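Local atomic coordinates of spore coat polysaccharide biosynthesis protein SpsE (Bacillus subtilis, PDB entry 1VLI), a protein that probably acts as a sialic acid synthase-like (N-acylneuraminate-9-phosphate synthase family) enzyme in making the polysaccharide of the spore coat. Residues K62-Q67 with S95-A100; A68-Q73 with T120-G125; A237-A242 with K289-K294; F330-I335 with R350-L355; S357-V362 with D374-K379. All coordinates share one frame; numbering follows the deposited sequence.

Contact 1: K62-Q67 with S95-A100; sequences KFQMFQ and SMEMPA
Met-98, a selenomethionine, lies against Phe-63, Gln-64 and Met-65 where the second strand of the TIM barrel, 60-63, runs out into its following loop. From CB, the side chain sets CG anti to the carbonyl carbon (chi1 -57°), and CG comes near Gln-64 O. The next atom, SE, makes a Met-aromatic contact, 4.9 Å from the centroid of the Phe-63 ring and oblique to it. A bend at chi3 then places the methyl CE in a pocket of three residues: it is 3.4 Å from Gln-64 O, 3.5 Å from Met-65 CG, and it also touches Phe-63 CB. Met-65 also packs on Phe-117 of strand 116-118, which ties the loop to the barrel wall.

Further along, the two backbones run roughly antiparallel and form a single bridge, Phe-66 with Met-96. Gln-67 N donates to Ser-95 O at 3.1 Å. The selenomethionine side chains of Met-65 and Met-96 lie side by side beyond the bridge, their CE methyls 3.9 Å apart. The second bond, from Glu-97 N to Met-65 O, is short at 2.6 Å, and its donor stands 48° out of the carbonyl plane.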
# COMPACT_ATOMS: atom_id res chain seq x y z
N LYS A 62 -0.77 -11.46 -3.38
CA LYS A 62 0.17 -10.50 -2.87
C LYS A 62 0.94 -11.01 -1.65
O LYS A 62 0.31 -11.44 -0.66
CB LYS A 62 -0.57 -9.21 -2.55
CG LYS A 62 0.27 -8.29 -1.68
CD LYS A 62 0.32 -6.93 -2.24
CE LYS A 62 -0.81 -6.08 -1.61
NZ LYS A 62 -0.61 -5.88 -0.16
N PHE A 63 2.29 -10.94 -1.72
CA PHE A 63 3.22 -11.32 -0.64
C PHE A 63 4.05 -10.14 -0.15
O PHE A 63 4.44 -9.27 -0.93
CB PHE A 63 4.18 -12.42 -1.12
CG PHE A 63 3.52 -13.78 -1.27
CD1 PHE A 63 3.44 -14.66 -0.18
CD2 PHE A 63 2.97 -14.17 -2.48
CE1 PHE A 63 2.81 -15.88 -0.29
CE2 PHE A 63 2.33 -15.42 -2.60
CZ PHE A 63 2.25 -16.27 -1.50
N GLN A 64 4.33 -10.11 1.16
CA GLN A 64 5.31 -9.17 1.71
C GLN A 64 6.73 -9.61 1.38
O GLN A 64 7.12 -10.74 1.67
CB GLN A 64 5.18 -9.07 3.21
CG GLN A 64 5.66 -7.75 3.80
CD GLN A 64 5.52 -7.71 5.31
OE1 GLN A 64 6.51 -7.66 6.03
NE2 GLN A 64 4.28 -7.75 5.80
N MSE A 65 7.49 -8.72 0.76
CA MSE A 65 8.88 -9.03 0.45
C MSE A 65 9.87 -8.39 1.39
O MSE A 65 10.93 -8.95 1.63
CB MSE A 65 9.21 -8.66 -0.99
CG MSE A 65 8.68 -9.70 -1.96
SE MSE A 65 9.29 -9.33 -3.79
CE MSE A 65 11.18 -9.31 -3.48
N PHE A 66 9.54 -7.22 1.93
CA PHE A 66 10.49 -6.47 2.72
C PHE A 66 10.09 -6.36 4.19
O PHE A 66 8.89 -6.28 4.50
CB PHE A 66 10.75 -5.13 2.05
CG PHE A 66 11.02 -5.26 0.58
CD1 PHE A 66 12.29 -5.58 0.11
CD2 PHE A 66 9.98 -5.13 -0.34
CE1 PHE A 66 12.52 -5.73 -1.25
CE2 PHE A 66 10.21 -5.29 -1.71
CZ PHE A 66 11.47 -5.59 -2.16
N GLN A 67 11.09 -6.39 5.07
CA GLN A 67 10.89 -6.31 6.53
C GLN A 67 10.55 -4.91 6.98
O GLN A 67 11.01 -3.95 6.35
CB GLN A 67 12.13 -6.79 7.26
CG GLN A 67 12.17 -8.29 7.40
CD GLN A 67 13.42 -8.75 8.12
OE1 GLN A 67 14.12 -7.94 8.76
NE2 GLN A 67 13.72 -10.05 8.03
N SER A 95 17.44 -8.26 5.06
CA SER A 95 16.40 -7.25 5.14
C SER A 95 15.08 -7.64 4.47
O SER A 95 14.12 -6.88 4.44
CB SER A 95 16.92 -5.98 4.51
OG SER A 95 15.96 -4.96 4.64
N MSE A 96 15.01 -8.86 3.95
CA MSE A 96 13.85 -9.29 3.22
C MSE A 96 13.00 -10.24 4.01
O MSE A 96 13.51 -10.90 4.89
CB MSE A 96 14.32 -9.94 1.96
CG MSE A 96 14.53 -8.91 0.91
SE MSE A 96 15.27 -9.75 -0.61
CE MSE A 96 13.68 -11.07 -1.03
N GLU A 97 11.70 -10.30 3.72
CA GLU A 97 10.82 -11.16 4.48
C GLU A 97 10.95 -12.62 4.15
O GLU A 97 11.00 -13.42 5.06
CB GLU A 97 9.34 -10.74 4.38
CG GLU A 97 8.85 -9.96 5.60
CD GLU A 97 8.71 -10.82 6.85
OE1 GLU A 97 8.41 -12.03 6.70
OE2 GLU A 97 8.90 -10.29 7.97
N MSE A 98 10.98 -12.97 2.86
CA MSE A 98 11.12 -14.38 2.47
C MSE A 98 12.53 -14.61 1.95
O MSE A 98 13.14 -13.68 1.43
CB MSE A 98 10.13 -14.73 1.37
CG MSE A 98 8.68 -14.48 1.72
SE MSE A 98 7.54 -14.64 0.11
CE MSE A 98 8.06 -12.89 -0.79
N PRO A 99 13.05 -15.84 2.06
CA PRO A 99 14.38 -16.16 1.49
C PRO A 99 14.46 -15.85 -0.01
O PRO A 99 13.57 -16.22 -0.77
CB PRO A 99 14.51 -17.66 1.74
CG PRO A 99 13.65 -17.91 2.93
CD PRO A 99 12.45 -17.01 2.73
N ALA A 100 15.53 -15.17 -0.41
CA ALA A 100 15.74 -14.80 -1.80
C ALA A 100 15.62 -15.97 -2.79
O ALA A 100 15.23 -15.76 -3.95
CB ALA A 100 17.08 -14.11 -1.95

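Contact 2: A68-Q73 with T120-G125; sequences ADRMYQ and TVCDEG
Arg-70 reaches across to Asp-123, and a salt bridge carries the contact. The two side chains cross at about a right angle. Arg-70 NE points at OD2 of Asp-123 over 3.2 Å in a nearly straight bond, meeting the syn lone pair, and that oxygen lies close to the guanidinium plane. A second bond of the salt bridge, from Arg-70 NH2 to Asp-123 OD1, is weak, 3.3 Å long and bent to 135°; the two planes are 37° apart. Beside it, Cys-122 packs on both Arg-70 and Met-71: its SG lies 3.9 Å from Arg-70 CD, and its CB is 3.8 Å from the selenium of Met-71. Water 1 adds an indirect link, 2.7 Å from Asp-123 OD2 and 2.9 Å from Arg-70 O.

The next shell fixes the carboxylate. With chi1 at 42°, CG of Asp-123 sits between the backbone N and the carbonyl carbon, and OD1 is also bonded to Ser-126 OG, which holds Cys-122 N as well. Outside the two segments, Met-71 packs on Arg-316 and shares a backbone hydrogen bond with Arg-339, so the loop also meets the SAF region. Asp-123 is the N-cap of helix 124-131, a barrel helix whose start follows strand 116-118 at the C-terminal rim of the TIM barrel, the end where such barrels carry their active sites.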
# COMPACT_ATOMS: atom_id res chain seq x y z
N ALA A 68 9.79 -4.79 8.07
CA ALA A 68 9.25 -3.50 8.52
C ALA A 68 10.30 -2.55 9.14
O ALA A 68 10.16 -1.32 9.07
CB ALA A 68 8.07 -3.70 9.48
N ASP A 69 11.36 -3.12 9.71
CA ASP A 69 12.45 -2.37 10.37
C ASP A 69 13.03 -1.24 9.51
O ASP A 69 13.25 -0.13 10.00
CB ASP A 69 13.57 -3.33 10.80
CG ASP A 69 13.06 -4.61 11.44
OD1 ASP A 69 12.33 -5.40 10.77
OD2 ASP A 69 13.36 -4.91 12.62
N ARG A 70 13.27 -1.54 8.23
CA ARG A 70 13.87 -0.61 7.26
C ARG A 70 13.03 0.67 7.08
O ARG A 70 13.48 1.65 6.49
CB ARG A 70 14.08 -1.31 5.90
CG ARG A 70 12.76 -1.53 5.10
CD ARG A 70 12.90 -2.49 3.93
NE ARG A 70 13.76 -1.92 2.89
CZ ARG A 70 14.54 -2.65 2.09
NH1 ARG A 70 14.57 -3.97 2.22
NH2 ARG A 70 15.30 -2.07 1.17
N MSE A 71 11.80 0.64 7.59
CA MSE A 71 10.91 1.78 7.47
C MSE A 71 11.08 2.85 8.58
O MSE A 71 10.70 4.00 8.40
CB MSE A 71 9.49 1.27 7.40
CG MSE A 71 9.34 0.15 6.39
SE MSE A 71 7.49 0.01 5.80
CE MSE A 71 6.72 -0.94 7.43
N TYR A 72 11.69 2.44 9.71
CA TYR A 72 11.80 3.25 10.94
C TYR A 72 13.24 3.74 11.22
O TYR A 72 13.45 4.78 11.88
CB TYR A 72 11.25 2.44 12.14
CG TYR A 72 9.82 1.96 11.92
CD1 TYR A 72 9.55 0.74 11.28
CD2 TYR A 72 8.74 2.74 12.32
CE1 TYR A 72 8.23 0.31 11.05
CE2 TYR A 72 7.42 2.33 12.10
CZ TYR A 72 7.17 1.12 11.46
OH TYR A 72 5.87 0.75 11.25
N GLN A 73 14.22 3.00 10.68
CA GLN A 73 15.65 3.29 10.80
C GLN A 73 16.38 2.97 9.47
O GLN A 73 16.14 1.93 8.86
CB GLN A 73 16.25 2.49 11.98
CG GLN A 73 17.38 3.20 12.75
N THR A 120 4.74 -5.06 -2.29
CA THR A 120 4.76 -3.67 -1.84
C THR A 120 6.18 -3.15 -1.70
O THR A 120 7.05 -3.86 -1.16
CB THR A 120 4.08 -3.59 -0.46
OG1 THR A 120 2.80 -4.20 -0.57
CG2 THR A 120 3.77 -2.18 -0.06
N VAL A 121 6.41 -1.92 -2.15
CA VAL A 121 7.69 -1.25 -1.92
C VAL A 121 7.58 -0.08 -0.95
O VAL A 121 6.53 0.57 -0.87
CB VAL A 121 8.39 -0.84 -3.24
CG1 VAL A 121 8.59 -2.06 -4.08
CG2 VAL A 121 7.60 0.17 -3.99
N CYS A 122 8.65 0.18 -0.22
CA CYS A 122 8.67 1.27 0.75
C CYS A 122 9.89 2.21 0.69
O CYS A 122 10.03 3.08 1.54
CB CYS A 122 8.57 0.71 2.18
SG CYS A 122 9.79 -0.59 2.50
N ASP A 123 10.80 1.98 -0.26
CA ASP A 123 11.90 2.90 -0.52
C ASP A 123 12.52 2.63 -1.88
O ASP A 123 12.12 1.70 -2.60
CB ASP A 123 12.96 2.86 0.58
CG ASP A 123 13.29 1.47 1.06
OD1 ASP A 123 13.64 0.58 0.22
OD2 ASP A 123 13.27 1.18 2.28
N GLU A 124 13.50 3.46 -2.23
CA GLU A 124 14.21 3.35 -3.50
C GLU A 124 14.81 1.94 -3.70
O GLU A 124 14.68 1.34 -4.77
CB GLU A 124 15.26 4.48 -3.61
CG GLU A 124 14.69 5.91 -3.79
CD GLU A 124 14.15 6.62 -2.51
OE1 GLU A 124 14.12 6.03 -1.39
OE2 GLU A 124 13.75 7.82 -2.61
N GLY A 125 15.41 1.39 -2.65
CA GLY A 125 16.08 0.09 -2.69
C GLY A 125 15.17 -1.12 -2.82
O GLY A 125 15.48 -2.07 -3.56
O HOH W 1 11.99 2.62 4.20

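Contact 3: A237-A242 with K289-K294; sequences AVRLGA and KPVSEK
Arg-239 and Leu-240 belong to a Schellman motif that ends helix 232-239, and from there they reach Lys-289, Pro-290 and Val-291, in the loop ahead of helix 293-296. The motif closes with Gly-241 at the C-prime position, its phi positive at 106°. Gly-241 N bonds to Val-238 O, and Ala-242 N bonds to Ala-237 O. This turn stands between helix 232-239 and strand 244-248, at the end of the barrel where its strands begin.

Most of the touching is done by Arg-239. Its methylene CD lies against Lys-289, 3.1 Å from the carbonyl O and 3.4 Å from CB. Beyond it the chain bends at chi3, and the guanidinium takes Lys-289 CD over one face, 3.9 Å above the plane and offset toward the rim. NH1 comes 2.8 Å from Pro-290 O near the plane of the group, yet the angle is too poor for a hydrogen bond. The same nitrogen lies 3.4 Å from Val-291 CG2. Next to it Leu-240 and Val-291 meet tip to tip, CD1 to CG2 at 4.1 Å, and both also pack on Leu-296. Ser-292, the N-cap of the short helix, bonds through OG to Leu-295 N.

With no hydrogen bond between the two segments, and with NE of Arg-239 buried without a partner in the model, the contact rests on van der Waals packing. The close, badly angled approach of NH1 to Pro-290 O probably adds some electrostatic attraction; NZ of Lys-289 stays 6.2 Å from Arg-239 NE.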
# COMPACT_ATOMS: atom_id res chain seq x y z
N ALA A 237 -19.03 -2.49 -1.60
CA ALA A 237 -18.02 -1.66 -2.27
C ALA A 237 -18.14 -1.74 -3.79
O ALA A 237 -18.13 -0.70 -4.47
CB ALA A 237 -16.63 -2.06 -1.83
N VAL A 238 -18.23 -2.98 -4.32
CA VAL A 238 -18.33 -3.22 -5.75
C VAL A 238 -19.57 -2.53 -6.29
O VAL A 238 -19.52 -1.86 -7.33
CB VAL A 238 -18.36 -4.74 -6.06
CG1 VAL A 238 -18.91 -5.05 -7.48
CG2 VAL A 238 -16.98 -5.33 -5.89
N ARG A 239 -20.69 -2.65 -5.58
CA ARG A 239 -21.89 -2.00 -6.09
C ARG A 239 -21.95 -0.48 -5.83
O ARG A 239 -22.87 0.17 -6.27
CB ARG A 239 -23.18 -2.80 -5.79
CG ARG A 239 -23.96 -2.50 -4.54
CD ARG A 239 -25.07 -3.56 -4.28
NE ARG A 239 -24.57 -4.55 -3.34
CZ ARG A 239 -24.72 -4.50 -2.01
NH1 ARG A 239 -25.43 -3.50 -1.42
NH2 ARG A 239 -24.16 -5.46 -1.26
N LEU A 240 -20.92 0.05 -5.17
CA LEU A 240 -20.66 1.48 -5.09
C LEU A 240 -19.58 1.91 -6.07
O LEU A 240 -19.15 3.03 -6.01
CB LEU A 240 -20.22 1.90 -3.68
CG LEU A 240 -21.41 2.11 -2.75
CD1 LEU A 240 -20.99 2.22 -1.31
CD2 LEU A 240 -22.17 3.33 -3.15
N GLY A 241 -19.11 1.01 -6.94
CA GLY A 241 -18.23 1.36 -8.04
C GLY A 241 -16.77 0.97 -7.91
O GLY A 241 -15.97 1.30 -8.79
N ALA A 242 -16.37 0.32 -6.81
CA ALA A 242 -14.94 -0.07 -6.61
C ALA A 242 -14.49 -0.97 -7.76
O ALA A 242 -15.25 -1.81 -8.20
CB ALA A 242 -14.78 -0.83 -5.27
N LYS A 289 -29.86 -2.75 -5.58
CA LYS A 289 -29.29 -3.06 -4.24
C LYS A 289 -28.62 -1.93 -3.45
O LYS A 289 -27.43 -1.63 -3.67
CB LYS A 289 -28.42 -4.32 -4.27
CG LYS A 289 -28.99 -5.50 -3.45
CD LYS A 289 -27.87 -6.61 -3.40
CE LYS A 289 -28.47 -7.91 -2.79
NZ LYS A 289 -28.97 -8.94 -3.92
N PRO A 290 -29.37 -1.33 -2.51
CA PRO A 290 -28.85 -0.23 -1.69
C PRO A 290 -27.75 -0.71 -0.73
O PRO A 290 -27.55 -1.92 -0.59
CB PRO A 290 -30.08 0.22 -0.88
CG PRO A 290 -31.24 -0.37 -1.59
CD PRO A 290 -30.73 -1.69 -2.11
N VAL A 291 -27.04 0.23 -0.10
CA VAL A 291 -26.00 -0.13 0.89
C VAL A 291 -26.40 0.52 2.22
O VAL A 291 -26.81 1.67 2.22
CB VAL A 291 -24.61 0.37 0.44
CG1 VAL A 291 -23.61 0.32 1.59
CG2 VAL A 291 -24.13 -0.41 -0.78
N SER A 292 -26.26 -0.22 3.32
CA SER A 292 -26.68 0.23 4.65
C SER A 292 -26.03 1.54 5.14
O SER A 292 -24.92 1.90 4.73
CB SER A 292 -26.50 -0.88 5.69
OG SER A 292 -25.15 -1.04 6.10
N GLU A 293 -26.75 2.26 6.01
CA GLU A 293 -26.22 3.44 6.69
C GLU A 293 -24.92 3.14 7.39
O GLU A 293 -24.05 4.01 7.50
CB GLU A 293 -27.20 3.88 7.75
CG GLU A 293 -27.16 5.36 8.02
CD GLU A 293 -27.87 6.13 6.93
OE1 GLU A 293 -27.23 6.37 5.87
OE2 GLU A 293 -29.06 6.48 7.13
N LYS A 294 -24.81 1.90 7.88
CA LYS A 294 -23.73 1.45 8.74
C LYS A 294 -22.48 1.32 7.89
O LYS A 294 -21.42 1.75 8.31
CB LYS A 294 -24.10 0.12 9.44
CG LYS A 294 -22.99 -0.48 10.34
CD LYS A 294 -23.49 -1.43 11.46
CE LYS A 294 -24.01 -2.80 10.94
NZ LYS A 294 -22.95 -3.77 10.46

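Contact 4: F330-I335 with R350-L355; sequences FSEDNI and RFFELL
Ile-335 pushes its tip into the hollow between Phe-352 and Leu-355, one turn apart on helix 352-356, in the SAF (antifreeze-like) domain at the C-terminal end of the chain. Its methyl CD1 is the bump: it lies 3.8 Å from CE1 of the Phe-352 ring and 4.1 Å from CD1 of Leu-355. CG1 stands between the backbone N and the carbonyl carbon (chi1 51°), from where CD1 carries on toward the helix, and the Ile-335 and Phe-352 side chains slide past each other in opposite directions.

The Phe-352 ring is in turn a flat wedge driven toward the loop. Its CG, anti to the backbone N (chi1 -175°), is carried in that direction. At the ring edge, Ile-335 O lies near the ring plane, 3.6 Å from CE1, and OE2 of Glu-332 lies near the same plane at CE2, with the carboxylate nearly perpendicular to the ring. Ile-318 of strand 317-320 and Pro-149 of helix 148-155 also touch this phenyl group, so it stands where the SAF domain meets the barrel helices.

The loop keeps its curved shape through its own bonds. Asn-334 OD1 accepts from Ser-331 N at 2.8 Å, while Ser-331 O takes both Asn-334 N and Ile-335 N.

Phe-330 and Leu-355 lie side by side, pointing the same way. Leu-355 CD1 is set over one face of the Phe-330 ring, and ring atom CD2 is 4.2 Å from Leu-355 CB. Closer still to the backbone, CB of Phe-330 rests 3.6 Å from the carbonyl O of Leu-355.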
# COMPACT_ATOMS: atom_id res chain seq x y z
N PHE A 330 22.81 19.45 4.22
CA PHE A 330 21.95 18.30 4.36
C PHE A 330 22.18 17.50 3.12
O PHE A 330 22.34 18.08 2.04
CB PHE A 330 20.51 18.71 4.34
CG PHE A 330 20.05 19.34 5.60
CD1 PHE A 330 19.92 18.57 6.76
CD2 PHE A 330 19.68 20.68 5.63
CE1 PHE A 330 19.46 19.14 7.94
CE2 PHE A 330 19.23 21.26 6.81
CZ PHE A 330 19.12 20.49 7.97
N SER A 331 22.18 16.18 3.26
CA SER A 331 22.32 15.31 2.11
C SER A 331 21.72 13.94 2.36
O SER A 331 21.40 13.58 3.50
CB SER A 331 23.80 15.19 1.74
OG SER A 331 24.44 14.27 2.60
N GLU A 332 21.53 13.20 1.26
CA GLU A 332 21.21 11.76 1.26
C GLU A 332 21.95 11.00 2.38
O GLU A 332 21.49 9.96 2.83
CB GLU A 332 21.66 11.21 -0.10
CG GLU A 332 20.82 10.10 -0.73
CD GLU A 332 19.55 10.61 -1.43
OE1 GLU A 332 19.59 11.68 -2.08
OE2 GLU A 332 18.50 9.92 -1.33
N ASP A 333 23.09 11.52 2.83
CA ASP A 333 23.89 10.85 3.84
C ASP A 333 23.63 11.16 5.31
O ASP A 333 24.11 10.44 6.18
CB ASP A 333 25.37 11.07 3.55
CG ASP A 333 25.80 10.41 2.26
OD1 ASP A 333 25.22 9.36 1.88
OD2 ASP A 333 26.69 10.88 1.54
N ASN A 334 22.89 12.22 5.61
CA ASN A 334 22.57 12.52 7.01
C ASN A 334 21.08 12.71 7.32
O ASN A 334 20.69 12.77 8.49
CB ASN A 334 23.40 13.70 7.54
CG ASN A 334 23.29 14.93 6.67
OD1 ASN A 334 22.33 15.11 5.89
ND2 ASN A 334 24.28 15.79 6.79
N ILE A 335 20.25 12.79 6.29
CA ILE A 335 18.81 12.77 6.50
C ILE A 335 18.12 11.76 5.58
O ILE A 335 18.62 11.47 4.48
CB ILE A 335 18.17 14.20 6.35
CG1 ILE A 335 18.60 14.88 5.05
CG2 ILE A 335 18.49 15.07 7.58
CD1 ILE A 335 17.60 15.89 4.54
N ARG A 350 7.83 16.47 1.36
CA ARG A 350 7.82 17.40 0.19
C ARG A 350 9.03 18.34 0.22
O ARG A 350 9.34 19.00 -0.77
CB ARG A 350 6.48 18.18 0.07
CG ARG A 350 6.38 19.43 0.99
CD ARG A 350 5.10 20.30 0.80
NE ARG A 350 3.90 19.51 1.00
CZ ARG A 350 3.30 19.28 2.17
NH1 ARG A 350 3.76 19.80 3.31
NH2 ARG A 350 2.23 18.50 2.19
N PHE A 351 9.74 18.42 1.35
CA PHE A 351 10.90 19.30 1.42
C PHE A 351 12.22 18.58 1.27
O PHE A 351 13.26 19.20 1.37
CB PHE A 351 10.90 20.13 2.71
CG PHE A 351 9.60 20.91 2.93
CD1 PHE A 351 9.37 22.12 2.25
CD2 PHE A 351 8.62 20.44 3.79
CE1 PHE A 351 8.22 22.86 2.47
CE2 PHE A 351 7.47 21.16 4.02
CZ PHE A 351 7.26 22.38 3.35
N PHE A 352 12.20 17.29 0.97
CA PHE A 352 13.43 16.52 0.99
C PHE A 352 14.40 16.97 -0.13
O PHE A 352 15.59 17.23 0.14
CB PHE A 352 13.14 15.02 0.95
CG PHE A 352 14.37 14.17 1.09
CD1 PHE A 352 14.91 13.90 2.35
CD2 PHE A 352 15.00 13.65 -0.03
CE1 PHE A 352 16.05 13.12 2.49
CE2 PHE A 352 16.14 12.87 0.10
CZ PHE A 352 16.66 12.60 1.37
N GLU A 353 13.89 17.08 -1.36
CA GLU A 353 14.68 17.61 -2.48
C GLU A 353 15.31 18.95 -2.17
O GLU A 353 16.52 19.13 -2.34
CB GLU A 353 13.83 17.68 -3.74
CG GLU A 353 14.03 16.50 -4.67
CD GLU A 353 12.79 16.17 -5.48
OE1 GLU A 353 12.17 17.13 -6.01
OE2 GLU A 353 12.42 14.97 -5.58
N LEU A 354 14.50 19.89 -1.70
CA LEU A 354 14.94 21.24 -1.33
C LEU A 354 16.11 21.22 -0.36
O LEU A 354 17.14 21.87 -0.59
CB LEU A 354 13.77 21.99 -0.70
CG LEU A 354 13.92 23.45 -0.31
CD1 LEU A 354 14.01 24.29 -1.55
CD2 LEU A 354 12.68 23.86 0.48
N LEU A 355 15.97 20.48 0.74
CA LEU A 355 17.05 20.44 1.72
C LEU A 355 18.33 19.83 1.15
O LEU A 355 19.38 20.36 1.35
CB LEU A 355 16.60 19.69 2.98
CG LEU A 355 15.43 20.16 3.83
CD1 LEU A 355 15.46 19.36 5.12
CD2 LEU A 355 15.53 21.68 4.14

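Contact 5: S357-V362 with D374-K379; sequences SGVRAV and DDILLK
Val-362 N donates to Asp-375 O in a nearly straight hydrogen bond of 2.9 Å with an N-H...O angle of 176°, which joins two irregular segments that approach to 5.4 Å between the CA atoms of Val-362 and Ile-376.

The Val-362 side chain points toward residues 374-378 and meets mainly backbone there. Its two methyls divide the work. CG2, which lies between the backbone N and the carbonyl carbon (chi1 of CG1 -53°), rests among three carbonyl oxygens: it is 3.4 Å from Asp-374 O, equally near Asp-375 O, and 3.5 Å from Leu-377 O. CG1, anti to the carbonyl carbon, lies on Ile-376 O. An apolar side chain thus lies among backbone carbonyl oxygens, while its own N is bonded to one of them.

Both segments belong to the C-terminal SAF domain, in the antifreeze-like part of the protein. There Val-359 pairs through its backbone with Phe-330, and Ala-361 does so with Gly-327 and Glu-328, so residues 357-362 lie between the loop ahead of strand 335-338 and residues 374-379. Val-359 CG1 faces Ile-376 CG2 at 4.4 Å, a loose apolar touch, and Ile-376 packs on Phe-330 as well. Ala-361 adds its CA, 3.7 Å from Asp-375 O.

The carboxylate of Asp-375 is engaged outside the contact: OD1 forms a salt bridge with Arg-363 NE, and OD2 accepts weakly from Val-372 N. Within 374-379, Lys-379 NZ stands 3.7 Å from Asp-374 OD1, a long ion pair.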
# COMPACT_ATOMS: atom_id res chain seq x y z
N SER A 357 19.44 19.94 -1.75
CA SER A 357 19.97 20.73 -2.86
C SER A 357 20.96 21.81 -2.38
O SER A 357 21.12 22.84 -3.03
CB SER A 357 18.83 21.36 -3.65
OG SER A 357 18.37 22.54 -3.00
N GLY A 358 21.60 21.55 -1.23
CA GLY A 358 22.64 22.42 -0.72
C GLY A 358 22.23 23.33 0.42
O GLY A 358 22.90 24.32 0.71
N VAL A 359 21.14 23.00 1.09
CA VAL A 359 20.73 23.76 2.26
C VAL A 359 21.58 23.27 3.43
O VAL A 359 22.03 22.13 3.41
CB VAL A 359 19.24 23.55 2.51
CG1 VAL A 359 18.82 24.15 3.82
CG2 VAL A 359 18.46 24.16 1.37
N ARG A 360 21.79 24.12 4.44
CA ARG A 360 22.67 23.82 5.61
C ARG A 360 21.96 23.96 6.97
O ARG A 360 21.00 24.79 7.09
CB ARG A 360 23.86 24.75 5.59
CG ARG A 360 24.75 24.59 4.39
CD ARG A 360 25.85 25.64 4.32
NE ARG A 360 26.70 25.41 3.15
CZ ARG A 360 27.83 24.70 3.18
NH1 ARG A 360 28.23 24.11 4.30
NH2 ARG A 360 28.55 24.56 2.07
N ALA A 361 22.44 23.19 7.99
CA ALA A 361 21.81 23.27 9.32
C ALA A 361 22.13 24.62 9.99
O ALA A 361 23.26 25.13 9.89
CB ALA A 361 22.31 22.11 10.21
N VAL A 362 21.15 25.20 10.70
CA VAL A 362 21.48 26.41 11.48
C VAL A 362 21.79 26.14 12.94
O VAL A 362 22.14 27.05 13.68
CB VAL A 362 20.44 27.55 11.31
CG1 VAL A 362 20.23 27.84 9.84
CG2 VAL A 362 19.12 27.23 12.02
N ASP A 374 13.03 25.11 12.99
CA ASP A 374 14.07 25.79 13.72
C ASP A 374 15.47 25.28 13.42
O ASP A 374 16.44 25.94 13.76
CB ASP A 374 13.78 25.68 15.21
CG ASP A 374 12.79 26.72 15.69
OD1 ASP A 374 12.32 27.57 14.89
OD2 ASP A 374 12.41 26.75 16.87
N ASP A 375 15.56 24.11 12.78
CA ASP A 375 16.84 23.53 12.40
C ASP A 375 17.34 24.18 11.13
O ASP A 375 18.52 24.10 10.84
CB ASP A 375 16.71 22.00 12.18
CG ASP A 375 16.31 21.23 13.45
OD1 ASP A 375 16.68 21.71 14.55
OD2 ASP A 375 15.63 20.15 13.47
N ILE A 376 16.44 24.80 10.36
CA ILE A 376 16.80 25.36 9.04
C ILE A 376 16.63 26.87 8.88
O ILE A 376 17.24 27.45 7.98
CB ILE A 376 16.11 24.61 7.87
CG1 ILE A 376 14.66 24.31 8.17
CG2 ILE A 376 16.78 23.25 7.60
CD1 ILE A 376 14.24 23.00 7.58
N LEU A 377 15.84 27.49 9.76
CA LEU A 377 15.55 28.92 9.67
C LEU A 377 16.35 29.78 10.66
O LEU A 377 16.42 29.50 11.87
CB LEU A 377 14.05 29.18 9.79
CG LEU A 377 13.23 28.57 8.64
CD1 LEU A 377 11.75 28.64 8.95
CD2 LEU A 377 13.56 29.21 7.27
N LEU A 378 16.96 30.82 10.10
CA LEU A 378 17.89 31.66 10.85
C LEU A 378 17.07 32.57 11.76
O LEU A 378 16.15 33.23 11.30
CB LEU A 378 18.77 32.47 9.90
CG LEU A 378 19.99 33.14 10.54
CD1 LEU A 378 21.19 32.26 10.30
CD2 LEU A 378 20.24 34.56 9.99
N LYS A 379 17.40 32.58 13.05
CA LYS A 379 16.67 33.42 14.00
C LYS A 379 17.58 34.36 14.81
O LYS A 379 17.08 35.15 15.62
CB LYS A 379 15.82 32.56 14.93
CG LYS A 379 14.78 31.75 14.20
CD LYS A 379 13.51 31.60 15.03
CE LYS A 379 12.43 30.92 14.24
NZ LYS A 379 11.14 31.03 14.94

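From the N terminus, the chain meets contacts 1 and 2, whose segments alternate: 62-67 and 68-73 are consecutive and their partners come later, so the two loops cross. Contact 1 ties the end of the second barrel strand to loop 95-100, and contact 2 ties the next loop to the start of helix 124-131; they touch at Ser-95 with Arg-70. Contact 3, across the chain's centre, joins helix 232-239 to the chain after helix 266-285. In the SAF domain contact 4 closes a loop from 330-335 to helix 352-356 around strand 335-338, and contact 5 a shorter one from 357-362 to 374-379, meeting through Phe-330; contact 4 comes within about 5 Å of contact 2 between nearest atoms.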